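PDB 4LMI: SnoaL-like domain-containing protein from Kribbella flavida, which is a putative ketosteroid isomerase with a SnoaL-like domain, probably shifting a double bond in a steroid-like ketone. Local coordinates for the interface of chains A and B. Coordinates in Å, arbitrary orientation; residue numbers count along the deposited sequence, not the author numbering. Chains: chain A/B, Uncharacterized protein.

The interface of chains A and B. Residues chain A 71, 93, 95, 113, 134, 136; chain B 42-43, 111.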
# COMPACT_ATOMS: atom_id res chain seq x y z
N ARG A 71 6.31 0.22 7.63
CA ARG A 71 6.98 -0.64 6.64
C ARG A 71 7.66 0.23 5.60
O ARG A 71 7.13 1.27 5.21
CB ARG A 71 6.01 -1.56 5.90
CG ARG A 71 5.13 -2.47 6.74
CD ARG A 71 4.14 -3.18 5.83
NE ARG A 71 3.16 -3.96 6.58
CZ ARG A 71 2.07 -3.45 7.16
NH1 ARG A 71 1.82 -2.14 7.09
NH2 ARG A 71 1.24 -4.24 7.82
N VAL A 93 -4.10 5.47 8.50
CA VAL A 93 -3.00 4.73 7.89
C VAL A 93 -2.81 5.16 6.43
O VAL A 93 -3.77 5.25 5.67
CB VAL A 93 -3.21 3.19 7.97
CG1 VAL A 93 -2.09 2.44 7.25
CG2 VAL A 93 -3.28 2.74 9.42
N VAL A 95 -0.55 4.47 2.79
CA VAL A 95 0.34 3.62 2.00
C VAL A 95 0.80 4.44 0.81
O VAL A 95 -0.01 4.95 0.03
CB VAL A 95 -0.33 2.31 1.56
CG1 VAL A 95 0.63 1.49 0.71
CG2 VAL A 95 -0.76 1.50 2.77
N PRO A 113 -6.47 4.49 3.10
CA PRO A 113 -7.64 3.61 3.21
C PRO A 113 -8.38 3.87 4.52
O PRO A 113 -7.78 3.85 5.58
CB PRO A 113 -7.03 2.19 3.19
CG PRO A 113 -5.60 2.36 2.80
CD PRO A 113 -5.21 3.73 3.26
N ASP A 134 -0.74 -1.59 12.05
CA ASP A 134 -1.48 -0.52 11.40
C ASP A 134 -2.57 0.01 12.32
O ASP A 134 -3.50 -0.72 12.68
CB ASP A 134 -2.05 -1.06 10.08
CG ASP A 134 -0.98 -1.71 9.20
OD1 ASP A 134 -0.13 -0.97 8.67
OD2 ASP A 134 -0.97 -2.95 9.07
N PHE A 136 -5.66 2.26 13.38
CA PHE A 136 -6.86 3.05 13.10
C PHE A 136 -7.53 3.44 14.42
O PHE A 136 -7.30 2.80 15.45
CB PHE A 136 -7.84 2.25 12.25
CG PHE A 136 -7.44 2.14 10.80
CD1 PHE A 136 -7.76 3.15 9.90
CD2 PHE A 136 -6.77 1.01 10.33
CE1 PHE A 136 -7.40 3.05 8.56
CE2 PHE A 136 -6.43 0.90 8.99
CZ PHE A 136 -6.73 1.93 8.11
N PRO B 42 -6.68 -4.47 8.27
CA PRO B 42 -6.62 -3.45 9.33
C PRO B 42 -7.80 -2.48 9.37
O PRO B 42 -8.20 -2.06 10.46
CB PRO B 42 -5.31 -2.72 9.01
CG PRO B 42 -4.45 -3.78 8.40
CD PRO B 42 -5.40 -4.59 7.56
N GLN B 43 -8.35 -2.15 8.20
CA GLN B 43 -9.49 -1.22 8.11
C GLN B 43 -10.70 -1.70 8.90
O GLN B 43 -11.46 -0.89 9.46
CB GLN B 43 -9.89 -0.99 6.66
CG GLN B 43 -8.99 -0.08 5.85
CD GLN B 43 -9.22 -0.26 4.36
OE1 GLN B 43 -8.68 -1.19 3.75
NE2 GLN B 43 -10.04 0.61 3.77
N PHE B 111 -5.16 -3.89 2.33
CA PHE B 111 -5.82 -2.58 2.38
C PHE B 111 -6.69 -2.43 1.14
O PHE B 111 -6.26 -2.77 0.04
CB PHE B 111 -4.79 -1.45 2.42
CG PHE B 111 -3.97 -1.41 3.67
CD1 PHE B 111 -4.46 -0.79 4.82
CD2 PHE B 111 -2.70 -2.00 3.71
CE1 PHE B 111 -3.70 -0.75 5.99
CE2 PHE B 111 -1.94 -1.96 4.87
CZ PHE B 111 -2.44 -1.34 6.01
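With CG of B:Phe111 set opposite its own carbonyl carbon (chi1 -66°), the ring reaches across to chain A and points its far end, CZ, at the carboxylate of A:Asp134, whose chi1 of -53° likewise sets CG opposite the carbonyl carbon. CZ of B:Phe111 lies 3.5 Å from CG of A:Asp134, which sits at the ring's edge and in its plane, while the carboxylate is turned nearly perpendicular to the ring, at 86°. The ring tip thus meets the flat face of the carboxylate, at most a slight electrostatic gain, and leaves the syn lone pairs to A:Arg71. NH1 and NH2 of A:Arg71 bond OD1 and OD2 of A:Asp134, each at 2.8 Å, in an end-on salt bridge close to the guanidinium plane; an arginine suits because its two nitrogens match both oxygens and fix the carboxylate's rotation. Cut back to an alanine, A:Asp134 would lose both oxygens, which is likely to leave the A:Arg71 guanidinium without its mate and open a gap beside CZ of B:Phe111.

Beta-branched valines of strand 90-101 supply compact methyls for the same ring. A:Val95 places CG2 over one face, offset toward the rim, and A:Val93 brings CG1 to within 3.8 Å of CE1 of B:Phe111. A:Pro113, rigid and apolar, presents CG to the root of B:Phe111.

The 3-10 helix 42-44 of chain B meets A:Phe136, whose flat ring offers a face to CG2 of A:Val93 and an edge to CB of B:Pro42. CD2 of A:Phe136 comes 3.4 Å from the backbone carbonyl O of B:Pro42, whose pyrrolidine also packs against A:Asp134. The patch belongs to a two-fold symmetric interface, plausibly that of a dimer, so its twin recurs with the chains exchanged. B:Gln43 suits its place because its flat amide lies against CB of A:Pro113 while its CG lies 3.8 Å from CZ of A:Phe136.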